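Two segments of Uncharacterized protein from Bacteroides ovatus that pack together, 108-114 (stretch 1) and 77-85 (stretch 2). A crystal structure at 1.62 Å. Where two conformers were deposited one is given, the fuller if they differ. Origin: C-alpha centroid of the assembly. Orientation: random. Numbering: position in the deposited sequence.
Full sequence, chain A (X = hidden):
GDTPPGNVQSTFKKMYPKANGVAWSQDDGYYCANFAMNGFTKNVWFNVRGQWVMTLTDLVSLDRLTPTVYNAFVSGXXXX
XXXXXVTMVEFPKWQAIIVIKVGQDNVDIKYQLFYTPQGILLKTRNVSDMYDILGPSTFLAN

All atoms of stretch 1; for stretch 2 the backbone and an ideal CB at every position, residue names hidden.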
ATOM      1  N   ASP A 108      10.447  -2.587  19.831  1.00 33.21           N
ATOM      2  CA  ASP A 108      10.699  -2.619  18.397  1.00 35.08           C
ATOM      3  C   ASP A 108       9.792  -3.582  17.619  1.00 31.47           C
ATOM      4  O   ASP A 108       9.902  -3.693  16.404  1.00 31.57           O
ATOM      5  CB  ASP A 108      12.177  -2.930  18.148  1.00 41.31           C
ATOM      6  CG  ASP A 108      13.084  -1.868  18.728  1.00 53.31           C
ATOM      7  OD1 ASP A 108      12.767  -0.670  18.532  1.00 58.68           O
ATOM      8  OD2 ASP A 108      14.098  -2.221  19.392  1.00 56.68           O
ATOM      9  N   ILE A 109       8.860  -4.221  18.309  1.00 29.31           N
ATOM     10  CA  ILE A 109       7.908  -5.124  17.653  1.00 28.99           C
ATOM     11  C   ILE A 109       7.002  -4.320  16.695  1.00 26.49           C
ATOM     12  O   ILE A 109       6.477  -3.283  17.080  1.00 26.21           O
ATOM     13  CB  ILE A 109       7.074  -5.909  18.698  1.00 33.90           C
ATOM     14  CG1 ILE A 109       6.176  -6.911  17.999  1.00 34.88           C
ATOM     15  CG2 ILE A 109       6.269  -4.996  19.638  1.00 40.25           C
ATOM     16  CD1 ILE A 109       6.961  -8.107  17.558  1.00 40.55           C
ATOM     17  N   LYS A 110       6.843  -4.777  15.451  1.00 23.68           N
ATOM     18  CA  LYS A 110       5.949  -4.137  14.502  1.00 20.99           C
ATOM     19  C   LYS A 110       5.081  -5.218  13.827  1.00 19.28           C
ATOM     20  O   LYS A 110       5.611  -6.285  13.465  1.00 19.33           O
ATOM     21  CB  LYS A 110       6.720  -3.452  13.364  1.00 22.50           C
ATOM     22  CG  LYS A 110       7.831  -2.504  13.753  1.00 27.33           C
ATOM     23  CD  LYS A 110       7.273  -1.178  14.122  1.00 30.19           C
ATOM     24  CE  LYS A 110       8.379  -0.207  14.506  1.00 33.97           C
ATOM     25  NZ  LYS A 110       7.762   0.893  15.282  1.00 33.70           N
ATOM     26  N   TYR A 111       3.782  -4.953  13.682  1.00 17.85           N
ATOM     27  CA  TYR A 111       2.892  -5.818  12.924  1.00 16.50           C
ATOM     28  C   TYR A 111       2.190  -5.053  11.811  1.00 15.82           C
ATOM     29  O   TYR A 111       1.901  -3.875  11.983  1.00 16.09           O
ATOM     30  CB  TYR A 111       1.783  -6.415  13.798  1.00 16.53           C
ATOM     31  CG  TYR A 111       2.286  -7.282  14.920  1.00 17.32           C
ATOM     32  CD1 TYR A 111       2.835  -8.541  14.644  1.00 17.43           C
ATOM     33  CD2 TYR A 111       2.109  -6.915  16.234  1.00 18.46           C
ATOM     34  CE1 TYR A 111       3.321  -9.333  15.673  1.00 18.54           C
ATOM     35  CE2 TYR A 111       2.557  -7.724  17.266  1.00 19.61           C
ATOM     36  CZ  TYR A 111       3.175  -8.908  16.969  1.00 19.53           C
ATOM     37  OH  TYR A 111       3.596  -9.645  18.054  1.00 21.60           O
ATOM     38  N   GLN A 112       1.984  -5.720  10.689  1.00 14.49           N
ATOM     39  CA  GLN A 112       1.028  -5.265   9.678  1.00 14.02           C
ATOM     40  C   GLN A 112      -0.305  -5.940   9.922  1.00 13.51           C
ATOM     41  O   GLN A 112      -0.354  -7.171  10.092  1.00 13.40           O
ATOM     42  CB  GLN A 112       1.430  -5.624   8.246  1.00 15.00           C
ATOM     43  CG  GLN A 112       2.544  -4.776   7.692  1.00 16.11           C
ATOM     44  CD  GLN A 112       2.945  -5.259   6.317  1.00 17.64           C
ATOM     45  OE1 GLN A 112       3.122  -6.440   6.114  1.00 18.37           O
ATOM     46  NE2 GLN A 112       3.078  -4.338   5.350  1.00 18.92           N
ATOM     47  N   LEU A 113      -1.348  -5.118   9.933  1.00 12.76           N
ATOM     48  CA  LEU A 113      -2.720  -5.554  10.134  1.00 12.67           C
ATOM     49  C   LEU A 113      -3.411  -5.367   8.808  1.00 12.42           C
ATOM     50  O   LEU A 113      -3.375  -4.293   8.262  1.00 12.70           O
ATOM     51  CB  LEU A 113      -3.402  -4.689  11.214  1.00 13.42           C
ATOM     52  CG  LEU A 113      -2.672  -4.404  12.501  1.00 14.35           C
ATOM     53  CD1 LEU A 113      -3.501  -3.513  13.410  1.00 15.12           C
ATOM     54  CD2 LEU A 113      -2.259  -5.694  13.131  1.00 14.45           C
ATOM     55  N   PHE A 114      -4.017  -6.424   8.260  1.00 12.18           N
ATOM     56  CA  PHE A 114      -4.716  -6.419   6.952  1.00 12.21           C
ATOM     57  C   PHE A 114      -6.231  -6.446   7.160  1.00 12.59           C
ATOM     58  O   PHE A 114      -6.800  -7.504   7.567  1.00 12.90           O
ATOM     59  CB  PHE A 114      -4.284  -7.634   6.155  1.00 12.38           C
ATOM     60  CG  PHE A 114      -2.794  -7.637   5.797  1.00 12.23           C
ATOM     61  CD1 PHE A 114      -1.859  -8.003   6.724  1.00 13.30           C
ATOM     62  CD2 PHE A 114      -2.387  -7.396   4.488  1.00 13.69           C
ATOM     63  CE1 PHE A 114      -0.501  -8.038   6.394  1.00 13.34           C
ATOM     64  CE2 PHE A 114      -1.056  -7.453   4.146  1.00 12.86           C
ATOM     65  CZ  PHE A 114      -0.092  -7.748   5.119  1.00 13.23           C
ATOM     66  N   UNK A  77      -7.656  -5.834  18.977  1.00 22.10           N
ATOM     67  CA  UNK A  77      -6.524  -6.003  19.913  1.00 22.81           C
ATOM     68  C   UNK A  77      -5.404  -4.977  19.874  1.00 21.72           C
ATOM     69  O   UNK A  77      -4.641  -4.870  20.832  1.00 23.14           O
ATOM     70  CB  UNK A  77      -5.892  -7.374  19.663  1.00 22.81           C
ATOM     71  N   UNK A  78      -5.320  -4.233  18.785  1.00 20.53           N
ATOM     72  CA  UNK A  78      -4.241  -3.263  18.562  1.00 20.55           C
ATOM     73  C   UNK A  78      -4.722  -1.817  18.772  1.00 22.22           C
ATOM     74  O   UNK A  78      -3.993  -0.894  18.468  1.00 23.29           O
ATOM     75  CB  UNK A  78      -3.678  -3.423  17.149  1.00 20.55           C
ATOM     76  N   UNK A  79      -5.940  -1.667  19.285  1.00 22.96           N
ATOM     77  CA  UNK A  79      -6.583  -0.348  19.512  1.00 23.67           C
ATOM     78  C   UNK A  79      -5.676   0.681  20.171  1.00 26.17           C
ATOM     79  O   UNK A  79      -5.720   1.844  19.801  1.00 25.76           O
ATOM     80  CB  UNK A  79      -7.829  -0.525  20.382  1.00 23.67           C
ATOM     81  N   UNK A  80      -4.834   0.253  21.109  1.00 26.77           N
ATOM     82  CA  UNK A  80      -3.959   1.170  21.820  1.00 30.82           C
ATOM     83  C   UNK A  80      -2.498   1.188  21.360  1.00 27.95           C
ATOM     84  O   UNK A  80      -1.653   1.823  21.988  1.00 29.48           O
ATOM     85  CB  UNK A  80      -4.000   0.826  23.310  1.00 30.82           C
ATOM     86  N   UNK A  81      -2.204   0.532  20.251  1.00 25.17           N
ATOM     87  CA  UNK A  81      -0.864   0.521  19.691  1.00 24.77           C
ATOM     88  C   UNK A  81      -0.591   1.840  18.926  1.00 24.47           C
ATOM     89  O   UNK A  81      -1.530   2.548  18.555  1.00 24.47           O
ATOM     90  CB  UNK A  81      -0.689  -0.688  18.769  1.00 24.77           C
ATOM     91  N   UNK A  82       0.679   2.128  18.666  1.00 23.79           N
ATOM     92  CA  UNK A  82       1.101   3.311  17.912  1.00 23.65           C
ATOM     93  C   UNK A  82       1.029   3.010  16.439  1.00 21.98           C
ATOM     94  O   UNK A  82       1.549   1.978  15.960  1.00 20.61           O
ATOM     95  CB  UNK A  82       2.515   3.748  18.301  1.00 23.65           C
ATOM     96  N   UNK A  83       0.356   3.890  15.701  1.00 21.49           N
ATOM     97  CA  UNK A  83       0.123   3.603  14.307  1.00 20.83           C
ATOM     98  C   UNK A  83       1.255   4.247  13.512  1.00 21.33           C
ATOM     99  O   UNK A  83       1.393   5.479  13.511  1.00 22.93           O
ATOM    100  CB  UNK A  83      -1.248   4.108  13.853  1.00 20.83           C
ATOM    101  N   UNK A  84       2.094   3.434  12.894  1.00 20.40           N
ATOM    102  CA  UNK A  84       3.229   3.935  12.117  1.00 22.03           C
ATOM    103  C   UNK A  84       2.867   4.335  10.698  1.00 20.31           C
ATOM    104  O   UNK A  84       3.441   5.299  10.161  1.00 20.23           O
ATOM    105  CB  UNK A  84       4.330   2.874  12.071  1.00 22.03           C
ATOM    106  N   UNK A  85       1.952   3.585  10.102  1.00 19.02           N
ATOM    107  CA  UNK A  85       1.526   3.870   8.747  0.60 18.61           C
ATOM    108  C   UNK A  85       0.177   3.225   8.461  1.00 17.39           C
ATOM    109  O   UNK A  85      -0.273   2.312   9.157  1.00 15.42           O
ATOM    110  CB  UNK A  85       2.574   3.385   7.744  0.60 18.61           C
TER

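Stretch 1 is a strand, and what it offers its neighbor is a row of side chains: the flank of I109, the amine of K110, the ring of Y111 and the methyls of L113. The second stretch begins as a loop and becomes a strand at 82, with no backbone hydrogen bond between the two, so the contact must be made by side chains.

Position 77 has nothing of stretch 1 within 5.5 Å of its ideal CB. A phi of -67° and psi of -18° would admit many residues, proline among them. The deposited residue is P77, which makes no contact here.

Position 78 is more demanding. Its CA-to-CB bond points toward stretch 1, and the ideal CB lies 3.7 Å from L113 CD1, with Y111 further along. A leucine, methionine or flat aromatic ring could cover those methyls, but a ring could also reach Y111. The residue is Y78, with chi1 in m. L113 CD2 sits over one face of its ring, 3.8 Å from the centroid and 15° off the normal, a CH-pi contact. Y78 CE1 also comes within 3.9 Å of Y111 CD2, where the two rings meet obliquely, their planes at 61°.

Positions 79 and 80 have nothing of stretch 1 within 5.5 Å of their ideal CB atoms, so this contact asks nothing of their side chains; the turn is what can be read there. They are the middle of a type I turn running from 78 to 81, closed by a hydrogen bond from the backbone N of 81 to Y78 O at 2.9 Å. Small or polar residues suit such corners; they are A79 and N80, and neither touches stretch 1.

Position 81 follows the turn and its CA-to-CB bond points toward stretch 1, yet its ideal CB has no partner within 5.5 Å. A small side chain would stop short of the strand; a long apolar or aromatic one could cross the gap to I109 and Y111. W81 does so, with chi1 at -77°. The far corner of its six-membered ring, CH2, lies 3.5 Å from Y111 CE2, at the edge of the tyrosine ring, and the same CH2 lies 4.0 Å from I109 CG2. One indole tip thus serves two residues of the strand. With Y78, it gives Y111 two aromatic neighbors.

Positions 82 and 83 have extended backbone angles and no part of stretch 1 within 5.5 Å of the ideal CB. Beta-branched residues suit this conformation, and V82 and V83 are found, both with chi1 in t.

At 84 the CA-to-CB bond points toward stretch 1, and the ideal CB is 5.1 Å from K110 NZ. An acid is the obvious answer, though asparagine or glutamine could also accept a hydrogen bond. D84 supplies the charge: K110 NZ donates to D84 OD2 at 2.8 Å, forming a salt bridge. The lysine starts out sideways, but its end comes nearer.

Position 85 is extended and has no partner in stretch 1, so this contact does not restrict the choice; it is N85.

Stretch 2 77-85: PYANWVVDN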
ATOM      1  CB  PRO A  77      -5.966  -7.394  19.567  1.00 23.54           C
ATOM      2  CG  PRO A  77      -6.895  -7.989  18.552  1.00 23.24           C
ATOM      3  CD  PRO A  77      -7.793  -6.926  18.010  1.00 22.45           C
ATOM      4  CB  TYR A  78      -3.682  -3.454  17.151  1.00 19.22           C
ATOM      5  CG  TYR A  78      -3.247  -4.854  16.931  1.00 18.91           C
ATOM      6  CD1 TYR A  78      -2.043  -5.295  17.408  1.00 18.97           C
ATOM      7  CD2 TYR A  78      -4.106  -5.776  16.351  1.00 18.10           C
ATOM      8  CE1 TYR A  78      -1.648  -6.610  17.267  1.00 18.88           C
ATOM      9  CE2 TYR A  78      -3.745  -7.100  16.222  1.00 17.93           C
ATOM     10  CZ  TYR A  78      -2.504  -7.496  16.652  1.00 18.22           C
ATOM     11  OH  TYR A  78      -2.169  -8.811  16.517  1.00 19.20           O
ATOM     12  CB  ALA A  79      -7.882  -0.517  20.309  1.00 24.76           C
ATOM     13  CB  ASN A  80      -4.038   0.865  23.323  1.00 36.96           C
ATOM     14  CG  ASN A  80      -5.446   1.066  23.885  1.00 41.92           C
ATOM     15  OD1 ASN A  80      -6.132   2.022  23.533  1.00 42.62           O
ATOM     16  ND2 ASN A  80      -5.887   0.150  24.729  1.00 49.86           N
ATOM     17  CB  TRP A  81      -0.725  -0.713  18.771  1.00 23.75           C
ATOM     18  CG  TRP A  81      -0.529  -2.007  19.549  1.00 24.07           C
ATOM     19  CD1 TRP A  81      -1.290  -2.486  20.561  1.00 24.86           C
ATOM     20  CD2 TRP A  81       0.506  -2.958  19.338  1.00 23.12           C
ATOM     21  NE1 TRP A  81      -0.777  -3.685  21.028  1.00 24.63           N
ATOM     22  CE2 TRP A  81       0.344  -3.984  20.300  1.00 24.53           C
ATOM     23  CE3 TRP A  81       1.600  -3.014  18.468  1.00 23.60           C
ATOM     24  CZ2 TRP A  81       1.208  -5.077  20.373  1.00 24.71           C
ATOM     25  CZ3 TRP A  81       2.472  -4.071  18.570  1.00 25.05           C
ATOM     26  CH2 TRP A  81       2.254  -5.103  19.504  1.00 25.88           C
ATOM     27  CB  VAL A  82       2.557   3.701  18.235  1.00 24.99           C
ATOM     28  CG1 VAL A  82       3.039   4.849  17.350  1.00 25.70           C
ATOM     29  CG2 VAL A  82       2.675   4.076  19.701  1.00 28.23           C
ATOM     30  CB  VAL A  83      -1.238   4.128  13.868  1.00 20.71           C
ATOM     31  CG1 VAL A  83      -1.362   4.008  12.375  1.00 19.86           C
ATOM     32  CG2 VAL A  83      -2.329   3.318  14.538  1.00 21.43           C
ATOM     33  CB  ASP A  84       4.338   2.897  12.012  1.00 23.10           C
ATOM     34  CG  ASP A  84       5.036   2.642  13.346  1.00 29.51           C
ATOM     35  OD1 ASP A  84       4.807   3.369  14.353  1.00 31.90           O
ATOM     36  OD2 ASP A  84       5.840   1.686  13.371  1.00 35.18           O
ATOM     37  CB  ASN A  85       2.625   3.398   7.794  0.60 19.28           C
ATOM     38  CG  ASN A  85       2.450   3.914   6.369  0.60 21.43           C
ATOM     39  OD1 ASN A  85       1.793   4.947   6.110  0.60 22.75           O
ATOM     40  ND2 ASN A  85       3.082   3.217   5.427  0.60 22.23           N
TER
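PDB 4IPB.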